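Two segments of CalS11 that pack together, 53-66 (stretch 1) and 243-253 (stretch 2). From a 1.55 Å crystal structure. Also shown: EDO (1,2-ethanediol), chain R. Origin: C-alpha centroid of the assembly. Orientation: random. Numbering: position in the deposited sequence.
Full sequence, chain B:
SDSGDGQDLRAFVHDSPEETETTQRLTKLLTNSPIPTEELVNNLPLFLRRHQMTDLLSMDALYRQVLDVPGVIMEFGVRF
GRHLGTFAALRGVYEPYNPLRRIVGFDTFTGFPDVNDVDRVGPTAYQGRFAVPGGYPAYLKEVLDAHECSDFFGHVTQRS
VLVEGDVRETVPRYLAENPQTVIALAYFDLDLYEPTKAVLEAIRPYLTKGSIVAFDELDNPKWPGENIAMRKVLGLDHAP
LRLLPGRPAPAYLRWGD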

# COMPACT_ATOMS: atom_id res chain seq x y z
N MSE B 53 -28.48 16.92 -3.41
CA MSE B 53 -27.03 16.97 -3.21
C MSE B 53 -26.40 15.59 -3.42
O MSE B 53 -25.34 15.44 -4.02
N THR B 54 -27.08 14.57 -2.90
CA THR B 54 -26.57 13.20 -3.00
C THR B 54 -26.46 12.80 -4.50
O THR B 54 -25.47 12.21 -4.93
N ASP B 55 -27.47 13.16 -5.27
CA ASP B 55 -27.45 12.90 -6.72
C ASP B 55 -26.24 13.57 -7.38
O ASP B 55 -25.55 12.93 -8.16
N LEU B 56 -25.99 14.81 -7.01
CA LEU B 56 -24.87 15.57 -7.53
C LEU B 56 -23.53 14.90 -7.20
O LEU B 56 -22.71 14.72 -8.07
N LEU B 57 -23.36 14.49 -5.95
CA LEU B 57 -22.14 13.89 -5.54
C LEU B 57 -21.97 12.53 -6.25
O LEU B 57 -20.86 12.11 -6.55
N SER B 58 -23.09 11.79 -6.48
CA SER B 58 -22.99 10.50 -7.19
C SER B 58 -22.59 10.70 -8.66
O SER B 58 -21.73 9.96 -9.16
N MSE B 59 -23.15 11.72 -9.33
CA MSE B 59 -22.71 12.01 -10.71
C MSE B 59 -21.23 12.37 -10.77
O MSE B 59 -20.52 11.95 -11.71
N ASP B 60 -20.78 13.14 -9.78
CA ASP B 60 -19.38 13.49 -9.69
C ASP B 60 -18.50 12.25 -9.48
O ASP B 60 -17.42 12.15 -10.08
N ALA B 61 -18.97 11.30 -8.66
CA ALA B 61 -18.20 10.08 -8.41
C ALA B 61 -18.09 9.25 -9.70
O ALA B 61 -17.01 8.72 -10.02
N LEU B 62 -19.19 9.14 -10.46
CA LEU B 62 -19.11 8.39 -11.74
C LEU B 62 -18.20 9.09 -12.74
O LEU B 62 -17.33 8.44 -13.37
N TYR B 63 -18.30 10.42 -12.82
CA TYR B 63 -17.48 11.16 -13.77
C TYR B 63 -16.00 11.01 -13.42
O TYR B 63 -15.13 10.79 -14.27
N ARG B 64 -15.68 11.14 -12.13
CA ARG B 64 -14.28 10.98 -11.73
C ARG B 64 -13.69 9.62 -12.09
O ARG B 64 -12.50 9.51 -12.35
N GLN B 65 -14.53 8.60 -12.16
CA GLN B 65 -14.04 7.26 -12.52
C GLN B 65 -13.70 7.09 -13.98
O GLN B 65 -12.99 6.13 -14.31
N VAL B 66 -14.14 8.02 -14.85
CA VAL B 66 -13.81 7.90 -16.29
C VAL B 66 -12.91 9.06 -16.79
O VAL B 66 -12.74 9.25 -18.01
N LEU B 243 -22.69 -0.20 -5.61
CA LEU B 243 -23.29 1.04 -5.13
C LEU B 243 -22.20 1.98 -4.68
O LEU B 243 -21.11 1.52 -4.30
N LEU B 244 -22.48 3.29 -4.65
CA LEU B 244 -21.70 4.19 -3.82
C LEU B 244 -22.28 4.03 -2.39
O LEU B 244 -23.49 4.20 -2.23
N PRO B 245 -21.46 3.64 -1.36
CA PRO B 245 -22.02 3.24 -0.06
C PRO B 245 -23.00 4.26 0.51
O PRO B 245 -22.71 5.48 0.45
N GLY B 246 -24.14 3.77 1.02
CA GLY B 246 -25.15 4.62 1.66
C GLY B 246 -26.20 5.11 0.72
O GLY B 246 -27.15 5.76 1.17
N ARG B 247 -26.05 4.81 -0.59
CA ARG B 247 -26.94 5.35 -1.63
C ARG B 247 -27.56 4.20 -2.41
O ARG B 247 -26.84 3.36 -2.97
N PRO B 248 -28.88 4.11 -2.43
CA PRO B 248 -29.51 2.95 -3.09
C PRO B 248 -29.31 2.93 -4.60
O PRO B 248 -29.42 1.84 -5.21
N ALA B 249 -29.00 4.08 -5.19
CA ALA B 249 -28.77 4.23 -6.66
C ALA B 249 -27.78 5.36 -6.78
O ALA B 249 -27.77 6.26 -5.92
N PRO B 250 -26.99 5.37 -7.85
CA PRO B 250 -27.02 4.39 -8.96
C PRO B 250 -26.33 3.07 -8.63
O PRO B 250 -25.51 2.99 -7.68
N ALA B 251 -26.65 2.06 -9.42
CA ALA B 251 -25.85 0.85 -9.44
C ALA B 251 -24.98 0.94 -10.69
O ALA B 251 -25.49 1.32 -11.75
N TYR B 252 -23.71 0.60 -10.59
CA TYR B 252 -22.85 0.79 -11.75
C TYR B 252 -21.82 -0.31 -11.82
O TYR B 252 -21.44 -0.91 -10.83
N LEU B 253 -21.39 -0.58 -13.04
CA LEU B 253 -20.34 -1.57 -13.28
C LEU B 253 -19.22 -0.96 -14.14
O LEU B 253 -19.44 -0.03 -14.92

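How does the start of stretch 1 meet the loop of stretch 2? Thr54, in the m rotamer, sets its CB sideways to the loop, and its CG2 lies 3.5 Å from CD of Arg247. Arg247 points toward the helix and is nearly fully extended, m at chi1 and t at chi2 and chi3, so its guanidinium reaches across to the helix beside Leu57 (m, t), whose CB is 3.8 Å from NH1 of Arg247. Asp55 points its CB away, yet its OD1 accepts a very short 2.5 Å hydrogen bond from O1 of the bound 1,2-ethanediol, probably a crystallisation additive.

What holds the polar centre together? Ser58, in the m rotamer, offers OG at the edge of the guanidinium, where NH1 of Arg247 donates a 3.0 Å hydrogen bond to it. Two waters extend this link. Water 1 accepts from NH1 of Arg247 at 2.8 Å and donates a weak bond to O of Leu57 at 3.1 Å; water 2 bridges OG of Ser58 and O of Ala249, 2.7 Å from each.

Where does the contact turn apolar? CB of Ser58 already sits 3.8 Å from CD of Pro250, the residue after a cis peptide bond. Selenomethionine Met59 (m, m) starts away, but its CE returns to 4.4 Å from CG of Pro250. Ala61 points toward stretch 2, its CB 3.8 Å from CD1 of Leu244 (m, t), which points toward the helix.

What does the helix set against the strand? Leu62 and Gln65 both meet Tyr252, whose p rotamer goes with a ring face turned to Leu62 (m, t): CD2 of Leu62 lies 3.7 Å from CG of Tyr252 in a CH-pi contact, while CD1 of Leu62 is 4.1 Å from CG of Pro250. Gln65 (m, t) then donates from NE2 to OH of Tyr252, a nearly linear 3.1 Å hydrogen bond.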

# COMPACT_ATOMS: atom_id res chain seq x y z
CB MSE B 53 -26.68 17.51 -1.80
CG MSE B 53 -25.15 17.40 -1.43
SE MSE B 53 -24.06 18.55 -2.53
CE MSE B 53 -24.27 20.14 -1.47
CB THR B 54 -27.53 12.20 -2.26
OG1 THR B 54 -27.57 12.56 -0.88
CG2 THR B 54 -26.95 10.80 -2.33
CB ASP B 55 -28.77 13.37 -7.36
CG ASP B 55 -28.76 13.21 -8.86
OD1 ASP B 55 -29.01 12.05 -9.28
OD2 ASP B 55 -28.45 14.16 -9.62
CB LEU B 56 -24.95 17.04 -7.04
CG LEU B 56 -23.86 17.97 -7.58
CD1 LEU B 56 -24.39 19.39 -7.44
CD2 LEU B 56 -22.52 17.81 -6.83
CB LEU B 57 -22.10 13.70 -4.02
CG LEU B 57 -22.08 15.01 -3.21
CD1 LEU B 57 -22.29 14.67 -1.74
CD2 LEU B 57 -20.76 15.74 -3.45
CB SER B 58 -24.32 9.74 -7.14
OG SER B 58 -24.52 9.30 -5.80
CB MSE B 59 -23.57 13.10 -11.34
CG MSE B 59 -25.06 12.75 -11.51
SE MSE B 59 -25.43 11.05 -12.40
CE MSE B 59 -25.79 9.93 -10.85
CB ASP B 60 -19.15 14.51 -8.54
CG ASP B 60 -17.71 14.81 -8.33
OD1 ASP B 60 -17.15 15.51 -9.18
OD2 ASP B 60 -17.13 14.42 -7.31
CB ALA B 61 -18.87 9.24 -7.31
CB LEU B 62 -20.49 8.22 -12.38
CG LEU B 62 -21.49 7.41 -11.54
CD1 LEU B 62 -22.83 7.44 -12.28
CD2 LEU B 62 -21.07 5.89 -11.35
CB TYR B 63 -17.88 12.64 -13.78
CG TYR B 63 -17.39 13.47 -14.98
CD1 TYR B 63 -16.22 13.15 -15.69
CD2 TYR B 63 -18.16 14.49 -15.47
CE1 TYR B 63 -15.81 13.88 -16.76
CE2 TYR B 63 -17.75 15.20 -16.58
CZ TYR B 63 -16.56 14.97 -17.16
OH TYR B 63 -16.21 15.73 -18.26
CB ARG B 64 -14.13 11.23 -10.23
CG ARG B 64 -14.23 12.72 -9.89
CD ARG B 64 -13.89 12.94 -8.42
NE ARG B 64 -14.95 12.48 -7.50
CZ ARG B 64 -14.87 11.44 -6.67
NH1 ARG B 64 -13.80 10.65 -6.65
NH2 ARG B 64 -15.90 11.16 -5.87
CB GLN B 65 -15.03 6.15 -12.10
CG GLN B 65 -14.98 6.01 -10.55
CD GLN B 65 -15.71 4.78 -10.02
OE1 GLN B 65 -15.62 3.69 -10.58
NE2 GLN B 65 -16.46 4.96 -8.94
CB VAL B 66 -15.12 7.81 -17.16
CG1 VAL B 66 -15.99 6.61 -16.73
CG2 VAL B 66 -15.94 9.14 -17.13
CB LEU B 243 -24.12 0.76 -3.85
CG LEU B 243 -25.38 -0.12 -4.00
CD1 LEU B 243 -26.05 -0.21 -2.62
CD2 LEU B 243 -26.33 0.45 -5.02
CB LEU B 244 -21.89 5.66 -4.30
CG LEU B 244 -21.46 5.82 -5.78
CD1 LEU B 244 -21.84 7.17 -6.32
CD2 LEU B 244 -19.94 5.54 -5.97
CB PRO B 245 -20.78 3.12 0.83
CG PRO B 245 -19.68 2.69 -0.11
CD PRO B 245 -20.02 3.33 -1.46
CB ARG B 247 -26.12 6.30 -2.58
CG ARG B 247 -25.35 7.35 -1.79
CD ARG B 247 -24.57 8.23 -2.69
NE ARG B 247 -23.69 9.03 -1.87
CZ ARG B 247 -22.71 9.76 -2.33
NH1 ARG B 247 -22.55 9.93 -3.64
NH2 ARG B 247 -21.90 10.34 -1.44
CB PRO B 248 -31.01 3.16 -2.78
CG PRO B 248 -31.14 4.65 -2.62
CD PRO B 248 -29.87 5.06 -1.88
CB ALA B 249 -30.09 4.59 -7.37
CB PRO B 250 -26.24 5.13 -10.03
CG PRO B 250 -25.17 5.84 -9.27
CD PRO B 250 -25.94 6.41 -8.06
CB ALA B 251 -26.74 -0.36 -9.53
CB TYR B 252 -22.14 2.18 -11.68
CG TYR B 252 -21.09 2.29 -10.61
CD1 TYR B 252 -21.44 2.50 -9.27
CD2 TYR B 252 -19.74 2.25 -10.95
CE1 TYR B 252 -20.47 2.60 -8.29
CE2 TYR B 252 -18.76 2.35 -9.98
CZ TYR B 252 -19.13 2.52 -8.65
OH TYR B 252 -18.13 2.63 -7.72
CB LEU B 253 -20.96 -2.80 -13.96
CG LEU B 253 -21.56 -2.60 -15.35
CD1 LEU B 253 -20.46 -2.80 -16.42
CD2 LEU B 253 -22.65 -3.66 -15.52
C1 EDO R . -28.56 9.05 -8.56
O1 EDO R . -29.11 10.08 -7.77
C2 EDO R . -29.55 7.88 -8.42
O2 EDO R . -30.91 8.26 -8.70
O HOH W 1 -19.88 10.65 -4.03
O HOH W 2 -27.18 8.92 -5.57